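Local coordinates for protein TsrE (Streptomyces laurentii, PDB 7CWW) that probably acts as a cyclase in the biosynthesis of a thiopeptide antibiotic, and is related to the C-terminal part of lantibiotic dehydratases, at residues R52-L57 with T89-N94; K7-S12 with S65-L70. All blocks are in the same frame, centred on the assembly; numbering follows the deposited sequence.

Contact 1. Residues R52-L57 with T89-N94; sequences RPFLRL and TYQPYN
R56 and F54, two side chains on the same face of strand 52-61, take hold of the loop at Q91. R56 CG lies anti to the backbone N (chi1 178°), and the chain bends at chi3 (-53°), which places NE at the edge of the Y93 ring. NH1 and NH2 both grip one atom, the carbonyl O of Q91, end-on. The NH1 bond to Q91 O is 2.9 Å long and approaches nearly along the C=O axis. The NH2 bond to Q91 O, 3.2 Å, comes from above the carbonyl plane, although the oxygen lies close to the guanidinium plane. Y93 CA sits over one guanidinium face. The tyrosine side chain crosses the arginine at about a right angle, its CD1 3.6 Å from R56 CD, with the two flat groups 63° apart. F54 takes the side chain of the same glutamine: Q91 CB rests over the ring face in a CH-pi contact, 3.7 Å from CZ of F54. Salt bridges from R56 to E47 and D8 fix the guanidinium from neighbouring strands. L55 and L57 point the other way, to helix 15-35. The loop is thus docked on the face of the three-stranded antiparallel sheet opposite that helix.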
# COMPACT_ATOMS: atom_id res chain seq x y z
N ARG A 52 4.39 -10.42 17.11
CA ARG A 52 5.15 -11.51 16.50
C ARG A 52 4.96 -11.41 14.99
O ARG A 52 4.00 -11.96 14.43
CB ARG A 52 4.71 -12.87 17.03
CG ARG A 52 5.16 -13.13 18.48
CD ARG A 52 6.69 -13.26 18.58
NE ARG A 52 7.19 -14.33 17.72
CZ ARG A 52 7.23 -15.61 18.08
NH1 ARG A 52 6.83 -15.97 19.30
NH2 ARG A 52 7.68 -16.52 17.23
N PRO A 53 5.83 -10.68 14.30
CA PRO A 53 5.78 -10.64 12.83
C PRO A 53 5.85 -12.04 12.23
O PRO A 53 6.48 -12.94 12.78
CB PRO A 53 7.03 -9.83 12.46
CG PRO A 53 7.37 -9.04 13.70
CD PRO A 53 6.94 -9.88 14.86
N PHE A 54 5.20 -12.22 11.07
CA PHE A 54 5.32 -13.52 10.42
C PHE A 54 5.24 -13.39 8.91
O PHE A 54 4.63 -12.46 8.36
CB PHE A 54 4.27 -14.54 10.92
CG PHE A 54 2.83 -14.17 10.65
CD1 PHE A 54 2.18 -14.60 9.50
CD2 PHE A 54 2.09 -13.45 11.59
CE1 PHE A 54 0.83 -14.29 9.26
CE2 PHE A 54 0.76 -13.14 11.37
CZ PHE A 54 0.12 -13.56 10.20
N LEU A 55 5.93 -14.31 8.25
CA LEU A 55 5.85 -14.53 6.82
C LEU A 55 4.78 -15.58 6.55
O LEU A 55 4.80 -16.66 7.17
CB LEU A 55 7.20 -15.00 6.27
CG LEU A 55 7.28 -15.41 4.80
CD1 LEU A 55 7.10 -14.16 3.92
CD2 LEU A 55 8.61 -16.10 4.50
N ARG A 56 3.84 -15.26 5.68
CA ARG A 56 2.79 -16.19 5.27
C ARG A 56 3.08 -16.66 3.85
O ARG A 56 3.31 -15.84 2.96
CB ARG A 56 1.40 -15.54 5.32
CG ARG A 56 0.26 -16.48 4.86
CD ARG A 56 -1.10 -15.79 4.70
NE ARG A 56 -1.48 -15.07 5.92
CZ ARG A 56 -1.97 -15.64 7.02
NH1 ARG A 56 -2.16 -16.96 7.08
NH2 ARG A 56 -2.28 -14.90 8.07
N LEU A 57 3.05 -17.98 3.64
CA LEU A 57 3.20 -18.55 2.30
C LEU A 57 1.91 -19.25 1.94
O LEU A 57 1.47 -20.15 2.65
CB LEU A 57 4.40 -19.50 2.24
CG LEU A 57 5.71 -18.79 2.62
CD1 LEU A 57 6.85 -19.75 2.88
CD2 LEU A 57 6.09 -17.78 1.54
N THR A 89 3.44 -21.57 14.87
CA THR A 89 2.10 -21.30 15.40
C THR A 89 1.21 -20.76 14.29
O THR A 89 1.56 -19.79 13.61
CB THR A 89 2.15 -20.28 16.54
OG1 THR A 89 3.00 -20.75 17.61
CG2 THR A 89 0.75 -20.05 17.09
N TYR A 90 0.07 -21.41 14.06
CA TYR A 90 -0.71 -21.07 12.87
C TYR A 90 -1.53 -19.81 13.10
O TYR A 90 -2.27 -19.70 14.07
CB TYR A 90 -1.62 -22.22 12.43
CG TYR A 90 -2.35 -21.87 11.14
CD1 TYR A 90 -1.65 -21.42 10.02
CD2 TYR A 90 -3.74 -21.92 11.07
CE1 TYR A 90 -2.31 -21.07 8.83
CE2 TYR A 90 -4.41 -21.57 9.89
CZ TYR A 90 -3.69 -21.14 8.78
OH TYR A 90 -4.36 -20.79 7.62
N GLN A 91 -1.36 -18.84 12.20
CA GLN A 91 -2.12 -17.60 12.23
C GLN A 91 -3.06 -17.60 11.03
O GLN A 91 -2.59 -17.52 9.89
CB GLN A 91 -1.18 -16.39 12.19
CG GLN A 91 -0.22 -16.33 13.39
CD GLN A 91 -0.97 -16.13 14.70
OE1 GLN A 91 -2.11 -15.66 14.70
NE2 GLN A 91 -0.33 -16.48 15.81
N PRO A 92 -4.37 -17.72 11.24
CA PRO A 92 -5.27 -18.05 10.13
C PRO A 92 -5.38 -16.94 9.10
O PRO A 92 -5.50 -15.76 9.42
CB PRO A 92 -6.61 -18.30 10.82
CG PRO A 92 -6.22 -18.76 12.20
CD PRO A 92 -5.02 -17.91 12.55
N TYR A 93 -5.36 -17.36 7.84
CA TYR A 93 -5.54 -16.44 6.74
C TYR A 93 -6.89 -15.73 6.82
O TYR A 93 -7.91 -16.35 7.11
CB TYR A 93 -5.43 -17.22 5.44
CG TYR A 93 -5.53 -16.40 4.19
CD1 TYR A 93 -4.59 -15.40 3.90
CD2 TYR A 93 -6.54 -16.65 3.26
CE1 TYR A 93 -4.67 -14.66 2.72
CE2 TYR A 93 -6.61 -15.92 2.07
CZ TYR A 93 -5.68 -14.93 1.81
OH TYR A 93 -5.76 -14.22 0.63
N ASN A 94 -6.89 -14.43 6.54
CA ASN A 94 -8.12 -13.64 6.52
C ASN A 94 -8.63 -13.61 5.08
O ASN A 94 -7.99 -13.03 4.20
CB ASN A 94 -7.86 -12.23 7.04
CG ASN A 94 -9.14 -11.41 7.22
OD1 ASN A 94 -10.19 -11.74 6.67
ND2 ASN A 94 -9.05 -10.35 8.00

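Contact 2. Residues K7-S12 with S65-L70; sequences KDLTVS and SVERRL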
# COMPACT_ATOMS: atom_id res chain seq x y z
N LYS A 7 -3.05 -24.46 0.56
CA LYS A 7 -2.13 -24.54 1.69
C LYS A 7 -1.80 -23.14 2.18
O LYS A 7 -1.85 -22.18 1.43
CB LYS A 7 -0.83 -25.28 1.31
CG LYS A 7 -1.03 -26.53 0.48
CD LYS A 7 -1.66 -27.66 1.29
CE LYS A 7 -1.82 -28.90 0.42
NZ LYS A 7 -2.28 -30.08 1.21
N ASP A 8 -1.42 -23.05 3.46
CA ASP A 8 -1.20 -21.78 4.14
C ASP A 8 -0.23 -22.04 5.29
O ASP A 8 -0.55 -22.79 6.21
CB ASP A 8 -2.53 -21.18 4.65
CG ASP A 8 -2.35 -19.83 5.36
OD1 ASP A 8 -1.32 -19.17 5.21
OD2 ASP A 8 -3.28 -19.41 6.08
N LEU A 9 0.95 -21.42 5.23
CA LEU A 9 2.01 -21.66 6.20
C LEU A 9 2.45 -20.31 6.75
O LEU A 9 2.68 -19.39 5.96
CB LEU A 9 3.20 -22.39 5.55
CG LEU A 9 4.53 -22.40 6.29
CD1 LEU A 9 4.33 -23.03 7.66
CD2 LEU A 9 5.58 -23.18 5.51
N THR A 10 2.56 -20.18 8.07
CA THR A 10 3.02 -18.94 8.67
C THR A 10 4.28 -19.21 9.47
O THR A 10 4.39 -20.22 10.17
CB THR A 10 1.93 -18.26 9.55
OG1 THR A 10 1.52 -19.13 10.61
CG2 THR A 10 0.68 -17.87 8.70
N VAL A 11 5.26 -18.31 9.33
CA VAL A 11 6.57 -18.47 9.94
C VAL A 11 6.84 -17.22 10.76
O VAL A 11 7.09 -16.15 10.19
CB VAL A 11 7.67 -18.68 8.90
CG1 VAL A 11 8.95 -19.18 9.61
CG2 VAL A 11 7.18 -19.64 7.80
N SER A 12 6.81 -17.36 12.08
CA SER A 12 6.84 -16.23 13.01
C SER A 12 8.28 -15.96 13.43
O SER A 12 8.77 -16.48 14.43
CB SER A 12 5.94 -16.51 14.21
OG SER A 12 4.58 -16.40 13.82
N SER A 65 3.74 -32.85 0.58
CA SER A 65 5.18 -32.74 0.80
C SER A 65 5.66 -31.30 0.73
O SER A 65 6.66 -30.96 1.37
CB SER A 65 5.93 -33.61 -0.22
OG SER A 65 5.80 -34.99 0.10
N VAL A 66 4.96 -30.43 -0.00
CA VAL A 66 5.48 -29.09 -0.27
C VAL A 66 5.58 -28.28 1.01
O VAL A 66 6.62 -27.68 1.31
CB VAL A 66 4.62 -28.36 -1.31
CG1 VAL A 66 5.13 -26.94 -1.49
CG2 VAL A 66 4.63 -29.10 -2.64
N GLU A 67 4.49 -28.23 1.78
CA GLU A 67 4.51 -27.49 3.04
C GLU A 67 5.53 -28.09 4.00
O GLU A 67 6.20 -27.36 4.74
CB GLU A 67 3.12 -27.51 3.66
CG GLU A 67 2.98 -26.65 4.88
CD GLU A 67 1.58 -26.71 5.45
OE1 GLU A 67 0.72 -27.38 4.82
OE2 GLU A 67 1.36 -26.11 6.53
N ARG A 68 5.65 -29.41 4.01
CA ARG A 68 6.56 -30.07 4.95
C ARG A 68 8.01 -29.82 4.57
O ARG A 68 8.85 -29.55 5.43
CB ARG A 68 6.24 -31.56 5.01
CG ARG A 68 4.92 -31.83 5.75
CD ARG A 68 4.29 -33.16 5.37
NE ARG A 68 3.12 -33.43 6.20
CZ ARG A 68 1.94 -32.83 6.04
NH1 ARG A 68 1.76 -31.94 5.07
NH2 ARG A 68 0.93 -33.13 6.86
N ARG A 69 8.31 -29.90 3.26
CA ARG A 69 9.66 -29.57 2.79
C ARG A 69 10.02 -28.13 3.13
O ARG A 69 11.14 -27.86 3.58
CB ARG A 69 9.75 -29.83 1.29
CG ARG A 69 11.13 -29.62 0.68
CD ARG A 69 11.08 -29.81 -0.87
NE ARG A 69 10.18 -30.90 -1.23
CZ ARG A 69 9.18 -30.80 -2.10
NH1 ARG A 69 8.95 -29.66 -2.74
NH2 ARG A 69 8.40 -31.85 -2.34
N LEU A 70 9.07 -27.21 2.95
CA LEU A 70 9.28 -25.81 3.31
C LEU A 70 9.65 -25.66 4.78
O LEU A 70 10.65 -25.01 5.11
CB LEU A 70 8.03 -24.99 3.01
CG LEU A 70 7.95 -24.26 1.68
CD1 LEU A 70 6.53 -23.73 1.48
CD2 LEU A 70 9.00 -23.15 1.65
O HOH W 1 -1.63 -25.59 5.15
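E67, in the first turn of helix 65-78, reaches across to strand 5-11 beside K7, D8 and L9. Its CB heads toward the strand, and with CG anti to the backbone N (chi1 -173°) the extended chain carries the carboxylate out to the edge of the sheet. CG is the first atom to meet the strand, 4.3 Å from CB of L9. Beyond CD the two oxygens part. OE1 lies 4.3 Å from CD of K7 and accepts a hydrogen bond from a water 3.0 Å away; that water in turn accepts from the backbone N of D8, at 3.1 Å. OE2 comes 3.8 Å from the carbonyl O of D8, two acceptors that probably have no proton to share, and also lies near CB of L9. The ammonium of K7 makes its salt bridge with E5, while its NZ stays 5.4 Å from E67 OE1, close enough perhaps to steady the negative charge through space. One turn further on, the chemistry becomes apolar: L9 CD2 packs against CB of L70 at 3.9 Å, the two leucines crossing at a slant, and L70 also touches L29 of helix 15-35. Over residues 7-11 and 65-70 the strand and helix run nearly parallel, 11° apart, and their axes come within 9.5 Å. With helix 15-35 on the same face and the strands in the order 5-11, 52-61, 39-49, this is the helix-on-sheet packing of a beta-alpha-beta-beta-alpha unit, in which the beta-alpha-beta crossover is split by the inserted central strand.

Contacts 1 and 2 lie on opposite faces of one small antiparallel sheet, their centres about 11 Å apart. Strands 52-61 and 5-11 are neighbours in it, joined by backbone bonds such as that between L57 and L9. Both contacts are partly buried, and neither is deep core. In contact 1 a buried arginine holds an irregular loop through direct bonds to its backbone; in contact 2 a helix is held by apolar packing inside and a water-bridged carboxylate at the margin. Side chains alternating along strand 5-11 serve both: D8 and T10 turn to the loop 89-94, whereas L9 turns to helix 65-78, which follows directly from strand 52-61.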